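Local coordinates for putative DsbA oxidoreductase SCO1869 (Streptomyces coelicolor A3, PDB 3GL5), which is of unproven function but probably acts as a thiol-disulfide oxidoreductase of the DsbA family, with a thioredoxin-like domain, at residues 38-43 / 115-120; 106-111 / 167-172. All blocks are in the same frame, centred on the assembly; numbering follows the deposited sequence.

Interaction 1 (38-43 / 115-120); sequences VVHRSF and RHEALL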
loop_
_atom_site.group_PDB
_atom_site.type_symbol
_atom_site.label_atom_id
_atom_site.label_comp_id
_atom_site.label_asym_id
_atom_site.label_seq_id
_atom_site.Cartn_x
_atom_site.Cartn_y
_atom_site.Cartn_z
ATOM N N VAL A 38 -1.342 8.419 -2.821
ATOM C CA VAL A 38 -0.188 8.943 -2.083
ATOM C C VAL A 38 0.136 7.971 -0.941
ATOM O O VAL A 38 -0.750 7.625 -0.151
ATOM C CB VAL A 38 -0.495 10.331 -1.506
ATOM C CG1 VAL A 38 0.692 10.872 -0.687
ATOM C CG2 VAL A 38 -0.858 11.286 -2.625
ATOM N N VAL A 39 1.384 7.511 -0.875
ATOM C CA VAL A 39 1.802 6.568 0.145
ATOM C C VAL A 39 2.978 7.231 0.880
ATOM O O VAL A 39 3.938 7.685 0.234
ATOM C CB VAL A 39 2.236 5.208 -0.477
ATOM C CG1 VAL A 39 2.897 4.262 0.599
ATOM C CG2 VAL A 39 1.061 4.514 -1.129
ATOM N N HIS A 40 2.875 7.320 2.204
ATOM C CA HIS A 40 3.959 7.875 3.017
ATOM C C HIS A 40 4.898 6.781 3.473
ATOM O O HIS A 40 4.457 5.648 3.735
ATOM C CB HIS A 40 3.430 8.681 4.208
ATOM C CG HIS A 40 2.678 9.890 3.794
ATOM N ND1 HIS A 40 3.280 10.936 3.130
ATOM C CD2 HIS A 40 1.354 10.196 3.871
ATOM C CE1 HIS A 40 2.365 11.856 2.849
ATOM N NE2 HIS A 40 1.191 11.433 3.292
ATOM N N ARG A 41 6.180 7.143 3.558
ATOM C CA ARG A 41 7.304 6.217 3.700
ATOM C C ARG A 41 8.279 6.782 4.722
ATOM O O ARG A 41 8.483 7.989 4.767
ATOM C CB ARG A 41 8.055 6.147 2.384
ATOM C CG ARG A 41 7.279 5.527 1.281
ATOM C CD ARG A 41 7.473 4.087 1.439
ATOM N NE ARG A 41 7.054 3.411 0.259
ATOM C CZ ARG A 41 7.436 2.183 -0.048
ATOM N NH1 ARG A 41 8.289 1.500 0.743
ATOM N NH2 ARG A 41 6.977 1.650 -1.164
ATOM N N SER A 42 8.851 5.912 5.548
ATOM C CA SER A 42 9.746 6.330 6.619
ATOM C C SER A 42 11.124 6.696 6.097
ATOM O O SER A 42 11.675 5.997 5.259
ATOM C CB SER A 42 9.965 5.183 7.591
ATOM O OG SER A 42 8.748 4.769 8.170
ATOM N N PHE A 43 11.714 7.731 6.670
ATOM C CA PHE A 43 13.117 8.015 6.460
ATOM C C PHE A 43 13.652 8.638 7.720
ATOM O O PHE A 43 12.997 9.495 8.294
ATOM C CB PHE A 43 13.262 8.996 5.282
ATOM C CG PHE A 43 14.704 9.205 4.807
ATOM C CD1 PHE A 43 15.182 8.526 3.693
ATOM C CD2 PHE A 43 15.550 10.133 5.446
ATOM C CE1 PHE A 43 16.513 8.723 3.217
ATOM C CE2 PHE A 43 16.874 10.360 4.989
ATOM C CZ PHE A 43 17.362 9.640 3.878
ATOM N N ARG A 115 -4.791 5.204 9.354
ATOM C CA ARG A 115 -4.717 6.547 9.943
ATOM C C ARG A 115 -3.363 7.198 9.682
ATOM O O ARG A 115 -2.949 8.079 10.428
ATOM C CB ARG A 115 -5.025 6.507 11.454
ATOM C CG ARG A 115 -6.384 5.835 11.833
ATOM C CD ARG A 115 -7.520 6.782 12.320
ATOM N NE ARG A 115 -8.316 6.130 13.389
ATOM C CZ ARG A 115 -9.602 6.366 13.715
ATOM N NH1 ARG A 115 -10.342 7.269 13.071
ATOM N NH2 ARG A 115 -10.165 5.675 14.707
ATOM N N HIS A 116 -2.679 6.775 8.622
ATOM C CA HIS A 116 -1.306 7.198 8.407
ATOM C C HIS A 116 -1.175 8.750 8.343
ATOM O O HIS A 116 -0.385 9.335 9.099
ATOM C CB HIS A 116 -0.691 6.529 7.179
ATOM C CG HIS A 116 0.812 6.583 7.148
ATOM N ND1 HIS A 116 1.572 5.741 6.362
ATOM C CD2 HIS A 116 1.692 7.402 7.782
ATOM C CE1 HIS A 116 2.856 6.010 6.545
ATOM N NE2 HIS A 116 2.956 7.028 7.384
ATOM N N GLU A 117 -1.997 9.390 7.510
ATOM C CA GLU A 117 -1.877 10.821 7.312
ATOM C C GLU A 117 -2.252 11.651 8.548
ATOM O O GLU A 117 -1.589 12.663 8.847
ATOM C CB GLU A 117 -2.588 11.290 6.042
ATOM C CG GLU A 117 -1.944 12.583 5.563
ATOM C CD GLU A 117 -2.207 12.898 4.112
ATOM O OE1 GLU A 117 -2.461 11.951 3.317
ATOM O OE2 GLU A 117 -2.141 14.104 3.768
ATOM N N ALA A 118 -3.253 11.169 9.299
ATOM C CA ALA A 118 -3.631 11.769 10.584
ATOM C C ALA A 118 -2.508 11.720 11.610
ATOM O O ALA A 118 -2.267 12.695 12.320
ATOM C CB ALA A 118 -4.937 11.144 11.151
ATOM N N LEU A 119 -1.788 10.618 11.719
ATOM C CA LEU A 119 -0.715 10.577 12.719
ATOM C C LEU A 119 0.532 11.348 12.217
ATOM O O LEU A 119 1.256 11.993 13.008
ATOM C CB LEU A 119 -0.343 9.140 13.109
ATOM C CG LEU A 119 0.676 8.966 14.242
ATOM C CD1 LEU A 119 0.195 9.637 15.533
ATOM C CD2 LEU A 119 1.067 7.471 14.444
ATOM N N LEU A 120 0.764 11.283 10.913
ATOM C CA LEU A 120 1.864 12.046 10.310
ATOM C C LEU A 120 1.693 13.560 10.593
ATOM O O LEU A 120 2.603 14.223 11.119
ATOM C CB LEU A 120 1.974 11.713 8.822
ATOM C CG LEU A 120 3.093 12.392 8.043
ATOM C CD1 LEU A 120 4.499 12.085 8.642
ATOM C CD2 LEU A 120 2.984 12.047 6.547
HETATM O O HOH W 1 -2.005 9.287 1.431
#
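His40 of strand 38-42 meets His116 and Leu120 of helix 116-120. The contact packs helix 116-128 against strand 36-42, an outermost strand of the central sheet in this thioredoxin-like domain. CD2 of Leu120 sits over the middle of one face of the His40 ring, a CH-pi contact of 3.5 Å from Leu120 CD2 to the His40 ring centroid, only 7° off the ring normal. The two histidine rings pack edge-to-face (T-shaped): the edge of His40 points toward the face of His116, with planes at 67° and centroids 5.7 Å apart. CB of His40 also lies over that His116 face, offset toward the rim, 3.8 Å from the ring centroid of His116. His116 reaches the strand because its CG is anti to the backbone N (chi1 -162°). His116 CE1 then comes 3.3 Å from His40 O. Glu117 arrives at the edge of the His40 ring, with OE1 in the ring plane, 3.7 Å from His40 NE2. Its carboxylate is turned almost perpendicular to that ring. A water donates to Val38 O at 2.6 Å and, at a longer distance, to Glu117 OE1. His40 NE2 is buried here without a polar partner in the model. Strand and helix are therefore joined directly by ring and methyl packing, while water carries the polar link. The carboxylate could favour a positive charge on His40, but Lys20, which pairs with Glu117 OE2 and also touches His40, would probably offset this.

Interaction 2 (106-111 / 167-172); sequences LLHLAK and DEVRAD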
loop_
_atom_site.group_PDB
_atom_site.type_symbol
_atom_site.label_atom_id
_atom_site.label_comp_id
_atom_site.label_asym_id
_atom_site.label_seq_id
_atom_site.Cartn_x
_atom_site.Cartn_y
_atom_site.Cartn_z
ATOM N N LEU A 106 5.473 3.889 15.095
ATOM C CA LEU A 106 4.075 4.264 15.330
ATOM C C LEU A 106 3.372 4.743 14.079
ATOM O O LEU A 106 2.165 4.525 13.953
ATOM C CB LEU A 106 3.936 5.314 16.432
ATOM C CG LEU A 106 4.147 4.853 17.874
ATOM C CD1 LEU A 106 4.001 6.118 18.729
ATOM C CD2 LEU A 106 3.153 3.757 18.337
ATOM N N LEU A 107 4.102 5.389 13.145
ATOM C CA LEU A 107 3.493 5.735 11.864
ATOM C C LEU A 107 3.063 4.469 11.099
ATOM O O LEU A 107 2.078 4.494 10.368
ATOM C CB LEU A 107 4.398 6.619 11.005
ATOM C CG LEU A 107 4.522 8.065 11.528
ATOM C CD1 LEU A 107 5.745 8.779 10.921
ATOM C CD2 LEU A 107 3.248 8.887 11.208
ATOM N N HIS A 108 3.835 3.400 11.238
ATOM C CA HIS A 108 3.491 2.132 10.621
ATOM C C HIS A 108 2.310 1.453 11.309
ATOM O O HIS A 108 1.453 0.946 10.636
ATOM C CB HIS A 108 4.719 1.212 10.489
ATOM C CG HIS A 108 5.569 1.561 9.310
ATOM N ND1 HIS A 108 5.467 0.917 8.098
ATOM C CD2 HIS A 108 6.473 2.557 9.130
ATOM C CE1 HIS A 108 6.303 1.467 7.233
ATOM N NE2 HIS A 108 6.929 2.463 7.838
ATOM N N LEU A 109 2.238 1.472 12.625
ATOM C CA LEU A 109 0.951 1.178 13.307
ATOM C C LEU A 109 -0.237 1.918 12.671
ATOM O O LEU A 109 -1.202 1.290 12.188
ATOM C CB LEU A 109 1.031 1.469 14.807
ATOM C CG LEU A 109 -0.286 1.362 15.605
ATOM C CD1 LEU A 109 -1.021 0.013 15.360
ATOM C CD2 LEU A 109 0.001 1.535 17.077
ATOM N N ALA A 110 -0.148 3.248 12.623
ATOM C CA ALA A 110 -1.126 4.070 11.890
ATOM C C ALA A 110 -1.384 3.641 10.435
ATOM O O ALA A 110 -2.524 3.637 9.989
ATOM C CB ALA A 110 -0.717 5.579 11.933
ATOM N N LYS A 111 -0.342 3.305 9.676
ATOM C CA LYS A 111 -0.526 3.026 8.236
ATOM C C LYS A 111 -1.419 1.789 8.110
ATOM O O LYS A 111 -2.254 1.651 7.168
ATOM C CB LYS A 111 0.835 2.799 7.569
ATOM C CG LYS A 111 0.790 2.304 6.113
ATOM C CD LYS A 111 2.086 1.580 5.735
ATOM C CE LYS A 111 2.540 2.012 4.344
ATOM N NZ LYS A 111 3.384 0.993 3.641
ATOM N N ASP A 167 10.913 -3.733 11.251
ATOM C CA ASP A 167 11.247 -4.286 9.935
ATOM C C ASP A 167 10.700 -3.379 8.840
ATOM O O ASP A 167 11.374 -3.106 7.821
ATOM C CB ASP A 167 10.640 -5.676 9.782
ATOM C CG ASP A 167 11.442 -6.780 10.502
ATOM O OD1 ASP A 167 12.566 -6.545 11.031
ATOM O OD2 ASP A 167 10.935 -7.929 10.499
ATOM N N GLU A 168 9.485 -2.909 9.090
ATOM C CA GLU A 168 8.766 -2.057 8.179
ATOM C C GLU A 168 9.462 -0.696 8.035
ATOM O O GLU A 168 9.592 -0.173 6.940
ATOM C CB GLU A 168 7.326 -1.853 8.679
ATOM C CG GLU A 168 6.415 -3.064 8.476
ATOM C CD GLU A 168 6.641 -4.156 9.511
ATOM O OE1 GLU A 168 7.456 -4.004 10.454
ATOM O OE2 GLU A 168 5.977 -5.186 9.382
ATOM N N VAL A 169 9.907 -0.123 9.143
ATOM C CA VAL A 169 10.684 1.109 9.062
ATOM C C VAL A 169 11.950 0.908 8.228
ATOM O O VAL A 169 12.216 1.682 7.300
ATOM C CB VAL A 169 11.015 1.650 10.457
ATOM C CG1 VAL A 169 11.950 2.895 10.351
ATOM C CG2 VAL A 169 9.699 1.992 11.158
ATOM N N ARG A 170 12.738 -0.119 8.560
ATOM C CA ARG A 170 13.975 -0.357 7.850
ATOM C C ARG A 170 13.702 -0.621 6.369
ATOM O O ARG A 170 14.468 -0.194 5.548
ATOM C CB ARG A 170 14.788 -1.541 8.474
ATOM C CG ARG A 170 15.198 -1.352 9.898
ATOM C CD ARG A 170 16.028 -0.086 10.088
ATOM N NE ARG A 170 16.391 0.081 11.503
ATOM C CZ ARG A 170 16.503 1.244 12.119
ATOM N NH1 ARG A 170 16.310 2.366 11.440
ATOM N NH2 ARG A 170 16.814 1.292 13.410
ATOM N N ALA A 171 12.630 -1.340 6.022
ATOM C CA ALA A 171 12.356 -1.657 4.625
ATOM C C ALA A 171 12.066 -0.377 3.821
ATOM O O ALA A 171 12.522 -0.239 2.711
ATOM C CB ALA A 171 11.201 -2.658 4.523
ATOM N N ASP A 172 11.362 0.592 4.405
ATOM C CA ASP A 172 11.139 1.881 3.750
ATOM C C ASP A 172 12.491 2.573 3.561
ATOM O O ASP A 172 12.791 3.141 2.504
ATOM C CB ASP A 172 10.259 2.754 4.643
ATOM C CG ASP A 172 8.757 2.528 4.430
ATOM O OD1 ASP A 172 8.342 1.689 3.610
ATOM O OD2 ASP A 172 7.981 3.223 5.088
HETATM O O HOH W 2 5.545 3.244 4.036
#
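His108 and Glu168 lie where helices 106-111 and 167-172 come nearest, their CA atoms 7.2 Å apart. The two helix segments run almost at right angles, at 97°, with their axes 9.9 Å apart at closest approach. His108 bridges the crossing. With CG anti to the carbonyl carbon (chi1 -80°), the His108 side chain is directed across the crossing, and its ring reaches the backbone of 167-172. Glu168 C and Val169 N lie over one face of the ring, both offset toward the rim. Beside them, CB of Glu168 is 3.4 Å from His108 ND1, while the bent Glu168 chain carries its carboxylate away. CG2 of Val169 touches the ring at CD2 of His108, 3.9 Å away. Asp172 comes from the opposite direction and meets the ring at its edge, the carboxylate plane turned 50° from it. His108 NE2 gives Asp172 OD2 a weak, bent hydrogen bond of 3.0 Å; the stronger polar partner of His108 NE2 is Ser42 OG. A water donates to Asp172 OD2 at 2.7 Å and accepts a weak bond from Lys111 NZ. An alanine in place of His108 would probably leave a gap against Glu168 and Val169 and deprive Ser42 OG of its ring partner. Asp172 is also gripped from strand 36-42, by a salt bridge from Arg41 to OD1 and by Ser42 N at OD2. Tyr165 touches His108, and Val169 packs on Phe101 and His104 earlier in helix 101-111. The crossing thus joins two helices of the DsbA-like domain to the edge of its central sheet.

The contacts meet at strand 36-42, whose Arg41 and Ser42 connect interaction 1 to Asp172 of interaction 2. Helices 101-111 and 116-128, consecutive in the chain, form a second connection: Arg115 N lies 2.8 Å from Ala110 O, a probable hydrogen bond, and His116 packs on Lys111. Interaction 1 is partly buried and sets a strand against a helix. Interaction 2 is buried, although farther from the centre of the chain, and sets helix against helix. Each is built round a buried histidine. His40 is held mainly by aromatic and methyl packing, whereas His108 adds a weak hydrogen bond across its contact and a stronger one to Ser42 of the strand.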